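Local atomic coordinates of putative mandelate racemase (Salmonella typhimurium, PDB entry 2O56), a protein that probably acts as a magnesium-dependent hydro-lyase (dehydratase) of the enolase superfamily, although its substrate has not been established. Residues A76-M81 against A97-I102; E305-C310 against L335-A340. All coordinates share one frame; numbering follows the deposited sequence.

Contact 1 of 2, residues A76-M81 against A97-I102; sequences AIWEKM and AAMSGI
Met99 pushes its CE methyl over one face of the Trp78 indole, which it approaches at about a right angle. The methyl lies 3.6 Å from the centroid of the Trp78 six-membered ring and 20° off the ring normal, which defines a CH-pi contact. The sulfur SD of Met99 sits farther back, obliquely above the ring, and adds a Met-aromatic component. The bend at the last torsion of Met99 (chi3 90°) turns CE onto the indole; Met99 is modelled in two conformers, however, and these contacts describe one of them. Next to the ring contact the two methionines slide past each other in opposite directions, Met81 CB reaching Met99 CE at 3.7 Å. Met81 CE continues to Ile102 CG2, 4.0 Å away. This is the tight part, entirely buried, between helices 74-83 and 93-114 of the N-terminal capping domain of the enolase fold. The two segments run nearly antiparallel, at 163°, with axes 10.9 Å apart, a gap that the methionine side chains bridge. Trp78 NE1 is hydrogen-bonded to the carbonyl oxygen of Gly301. Away from 97-102 the packing gives way: Glu79 points away and forms a salt bridge with Lys83, and the end of Lys80, also partly exposed, leads off to a hydrogen bond with the backbone oxygen of Ile65. A second subunit approaches on this side, its Pro342 resting on Glu79.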
# COMPACT_ATOMS: atom_id res chain seq x y z
N ALA A 76 -20.64 -7.08 -30.25
CA ALA A 76 -21.98 -6.90 -29.67
C ALA A 76 -22.53 -8.20 -29.12
O ALA A 76 -23.19 -8.20 -28.09
CB ALA A 76 -22.93 -6.30 -30.70
N ILE A 77 -22.26 -9.32 -29.79
CA ILE A 77 -22.80 -10.59 -29.34
C ILE A 77 -22.06 -11.01 -28.05
O ILE A 77 -22.68 -11.47 -27.11
CB ILE A 77 -22.72 -11.69 -30.44
CG1 ILE A 77 -23.82 -11.47 -31.48
CG2 ILE A 77 -22.81 -13.10 -29.84
CD1 ILE A 77 -23.47 -11.97 -32.87
N TRP A 78 -20.74 -10.82 -28.02
CA TRP A 78 -19.95 -11.13 -26.82
C TRP A 78 -20.50 -10.37 -25.59
O TRP A 78 -20.77 -10.94 -24.54
CB TRP A 78 -18.46 -10.85 -27.03
CG TRP A 78 -17.60 -11.68 -26.07
CD1 TRP A 78 -17.06 -12.89 -26.32
CD2 TRP A 78 -17.27 -11.36 -24.71
NE1 TRP A 78 -16.37 -13.35 -25.21
CE2 TRP A 78 -16.47 -12.42 -24.21
CE3 TRP A 78 -17.53 -10.27 -23.89
CZ2 TRP A 78 -15.98 -12.44 -22.90
CZ3 TRP A 78 -17.02 -10.28 -22.58
CH2 TRP A 78 -16.25 -11.35 -22.10
N GLU A 79 -20.71 -9.07 -25.76
CA GLU A 79 -21.16 -8.24 -24.66
C GLU A 79 -22.61 -8.53 -24.28
O GLU A 79 -23.00 -8.35 -23.14
CB GLU A 79 -20.97 -6.75 -25.02
CG GLU A 79 -21.31 -5.77 -23.90
CD GLU A 79 -20.15 -5.47 -22.95
OE1 GLU A 79 -19.09 -6.14 -23.03
OE2 GLU A 79 -20.30 -4.55 -22.13
N LYS A 80 -23.42 -8.98 -25.23
CA LYS A 80 -24.75 -9.48 -24.90
C LYS A 80 -24.68 -10.74 -24.05
O LYS A 80 -25.44 -10.89 -23.09
CB LYS A 80 -25.57 -9.76 -26.17
CG LYS A 80 -27.06 -9.95 -25.91
CD LYS A 80 -27.77 -10.38 -27.20
CE LYS A 80 -29.19 -10.87 -26.88
NZ LYS A 80 -30.04 -11.02 -28.09
N MET A 81 -23.77 -11.65 -24.41
CA MET A 81 -23.60 -12.85 -23.60
C MET A 81 -23.10 -12.51 -22.19
O MET A 81 -23.51 -13.16 -21.19
CB MET A 81 -22.72 -13.86 -24.32
CG MET A 81 -23.37 -14.44 -25.61
SD MET A 81 -22.49 -15.90 -26.17
CE MET A 81 -20.94 -15.25 -26.86
N ALA A 97 -16.81 -21.16 -21.31
CA ALA A 97 -16.52 -22.16 -22.35
C ALA A 97 -17.63 -22.26 -23.40
O ALA A 97 -17.37 -22.44 -24.59
CB ALA A 97 -16.22 -23.54 -21.73
N ALA A 98 -18.87 -22.10 -22.97
CA ALA A 98 -19.98 -22.01 -23.92
C ALA A 98 -19.98 -20.74 -24.76
O ALA A 98 -20.24 -20.82 -25.96
CB ALA A 98 -21.31 -22.22 -23.23
N MET A 99 -19.70 -19.59 -24.14
CA MET A 99 -19.48 -18.33 -24.86
C MET A 99 -18.40 -18.48 -25.90
O MET A 99 -18.51 -17.94 -27.00
CB MET A 99 -19.03 -17.23 -23.89
CG MET A 99 -20.15 -16.52 -23.15
SD MET A 99 -19.43 -15.41 -21.93
CE MET A 99 -19.26 -13.91 -22.91
N SER A 100 -17.33 -19.19 -25.53
CA SER A 100 -16.14 -19.33 -26.36
C SER A 100 -16.45 -20.12 -27.62
O SER A 100 -16.05 -19.71 -28.71
CB SER A 100 -15.03 -20.05 -25.57
OG SER A 100 -14.75 -19.37 -24.35
N GLY A 101 -17.16 -21.24 -27.47
CA GLY A 101 -17.57 -22.05 -28.60
C GLY A 101 -18.33 -21.25 -29.62
O GLY A 101 -18.02 -21.31 -30.81
N ILE A 102 -19.30 -20.48 -29.15
CA ILE A 102 -20.11 -19.60 -29.98
C ILE A 102 -19.27 -18.54 -30.66
O ILE A 102 -19.40 -18.32 -31.87
CB ILE A 102 -21.23 -18.96 -29.15
CG1 ILE A 102 -22.29 -20.03 -28.85
CG2 ILE A 102 -21.87 -17.78 -29.87
CD1 ILE A 102 -23.32 -19.60 -27.88

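Contact 2 of 2, residues E305-C310 against L335-A340; sequences EVKKIC and LHMETA
Met337 is the only side chain of 335-340 with an atom within 4.5 Å of 305-310, and its direction defines the contact. Its first torsion (chi1 -171°) sets CG anti to the backbone N, and further bends at chi2 and chi3 carry the thioether onto the backbone between Val306 and Lys307. There the methyl and the sulfur meet neighbouring parts of the helix. The methyl CE comes within 3.6 Å of Lys307 N and also faces the valine, with Val306 CG1 4.1 Å away. The sulfur lies beside Lys307, 3.8 Å from SD to its CA. The lysine answers from the side: its aliphatic chain crosses Met337 at an oblique angle, and the bend at chi2 (64°) helps bring CD to 3.9 Å from Met337 SD. Lys307 thus lends its methylenes to the contact, while its ammonium group turns to acidic partners. NZ forms salt bridges with Asp311 of its own helix and with Glu75 of a second subunit, so the charged end belongs to the subunit interface. No hydrogen bond joins the two segments, and the nearest CA pair, Lys307 and Met337, is 7.2 Å apart, a gap spanned by the methionine. On the other side of 335-340, Glu338 points away from 305-310 and is hydrogen-bonded to His347. Helices 302-314 and 328-340 flank strand 319-320 in sequence, and their packing is that of neighbouring outer helices in the TIM-type (beta/alpha) barrel of the enolase superfamily.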
# COMPACT_ATOMS: atom_id res chain seq x y z
N GLU A 305 -12.27 -12.38 -26.92
CA GLU A 305 -11.77 -12.08 -25.59
C GLU A 305 -10.31 -12.49 -25.43
O GLU A 305 -9.52 -11.76 -24.80
CB GLU A 305 -12.64 -12.74 -24.51
CG GLU A 305 -12.28 -12.29 -23.11
CD GLU A 305 -12.77 -10.89 -22.76
OE1 GLU A 305 -13.43 -10.22 -23.59
OE2 GLU A 305 -12.47 -10.44 -21.64
N VAL A 306 -9.92 -13.64 -25.96
CA VAL A 306 -8.52 -14.05 -25.79
C VAL A 306 -7.52 -13.10 -26.49
O VAL A 306 -6.45 -12.81 -25.95
CB VAL A 306 -8.29 -15.57 -26.07
CG1 VAL A 306 -6.81 -15.92 -26.10
CG2 VAL A 306 -8.99 -16.40 -24.97
N LYS A 307 -7.87 -12.58 -27.67
CA LYS A 307 -7.07 -11.53 -28.28
C LYS A 307 -6.89 -10.35 -27.32
O LYS A 307 -5.80 -9.83 -27.18
CB LYS A 307 -7.68 -11.05 -29.61
CG LYS A 307 -6.86 -10.02 -30.37
CD LYS A 307 -5.51 -10.60 -30.82
CE LYS A 307 -4.72 -9.60 -31.70
NZ LYS A 307 -4.68 -8.20 -31.13
N LYS A 308 -7.97 -9.94 -26.66
CA LYS A 308 -7.91 -8.83 -25.70
C LYS A 308 -7.04 -9.16 -24.47
O LYS A 308 -6.25 -8.32 -24.02
CB LYS A 308 -9.33 -8.44 -25.29
CG LYS A 308 -10.17 -7.99 -26.49
CD LYS A 308 -11.61 -7.70 -26.03
CE LYS A 308 -12.43 -7.11 -27.17
NZ LYS A 308 -13.86 -6.90 -26.72
N ILE A 309 -7.17 -10.38 -23.97
CA ILE A 309 -6.26 -10.89 -22.94
C ILE A 309 -4.80 -10.77 -23.33
O ILE A 309 -4.00 -10.23 -22.57
CB ILE A 309 -6.63 -12.35 -22.52
CG1 ILE A 309 -8.00 -12.37 -21.83
CG2 ILE A 309 -5.55 -12.97 -21.59
CD1 ILE A 309 -8.56 -13.78 -21.60
N CYS A 310 -4.43 -11.24 -24.52
CA CYS A 310 -3.04 -11.22 -24.97
C CYS A 310 -2.51 -9.80 -25.09
O CYS A 310 -1.35 -9.55 -24.75
CB CYS A 310 -2.85 -11.95 -26.30
SG CYS A 310 -3.31 -13.67 -26.23
N LEU A 335 -3.41 -21.92 -33.35
CA LEU A 335 -2.40 -21.56 -34.35
C LEU A 335 -2.58 -20.18 -34.96
O LEU A 335 -1.59 -19.48 -35.18
CB LEU A 335 -2.31 -22.63 -35.44
CG LEU A 335 -1.91 -24.01 -34.94
CD1 LEU A 335 -1.94 -25.01 -36.09
CD2 LEU A 335 -0.54 -24.00 -34.25
N HIS A 336 -3.83 -19.80 -35.25
CA HIS A 336 -4.15 -18.47 -35.72
C HIS A 336 -3.82 -17.35 -34.72
O HIS A 336 -3.25 -16.32 -35.09
CB HIS A 336 -5.64 -18.40 -36.10
CG HIS A 336 -5.98 -19.14 -37.36
ND1 HIS A 336 -5.66 -18.66 -38.61
CD2 HIS A 336 -6.61 -20.32 -37.56
CE1 HIS A 336 -6.07 -19.52 -39.53
NE2 HIS A 336 -6.66 -20.54 -38.92
N MET A 337 -4.20 -17.55 -33.47
CA MET A 337 -3.92 -16.54 -32.44
C MET A 337 -2.42 -16.42 -32.29
O MET A 337 -1.87 -15.33 -32.28
CB MET A 337 -4.55 -16.96 -31.11
CG MET A 337 -4.52 -15.88 -29.98
SD MET A 337 -5.59 -14.46 -30.29
CE MET A 337 -7.21 -15.20 -30.08
N GLU A 338 -1.75 -17.56 -32.17
CA GLU A 338 -0.32 -17.57 -31.89
C GLU A 338 0.50 -17.03 -33.07
O GLU A 338 1.65 -16.64 -32.90
CB GLU A 338 0.11 -18.99 -31.52
CG GLU A 338 -0.50 -19.45 -30.20
CD GLU A 338 -0.29 -20.93 -29.91
OE1 GLU A 338 -0.30 -21.74 -30.86
OE2 GLU A 338 -0.14 -21.29 -28.72
N THR A 339 -0.10 -16.99 -34.26
CA THR A 339 0.55 -16.45 -35.45
C THR A 339 0.53 -14.95 -35.45
O THR A 339 1.51 -14.31 -35.84
CB THR A 339 -0.13 -16.98 -36.75
OG1 THR A 339 0.02 -18.39 -36.82
CG2 THR A 339 0.49 -16.38 -38.00
N ALA A 340 -0.60 -14.38 -35.01
CA ALA A 340 -0.83 -12.94 -35.07
C ALA A 340 -0.21 -12.14 -33.91
O ALA A 340 0.30 -11.03 -34.11
CB ALA A 340 -2.32 -12.67 -35.12

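In the fold
Contact 1 lies in the N-terminal capping domain and contact 2 in the barrel domain, with centres 16 Å apart. They meet directly where Trp78 CH2 packs 3.4 Å from Glu305 OE1, so the indole that receives Met99 also borders the helix that receives Met337. Trp277 also lies at this junction, edge-to-face with Trp78 and touching Met99 and Glu305. A salt bridge from Lys308 to Glu75 ties helices 302-314 and 74-83 together. Both contacts border the second subunit. Contact 2 lies closer to the metal site, probably the active site as in the superfamily: the side chain of Val306 is about 10 Å from that of Glu273, which binds magnesium with Glu221 and Glu247; contact 1 lies away from that site.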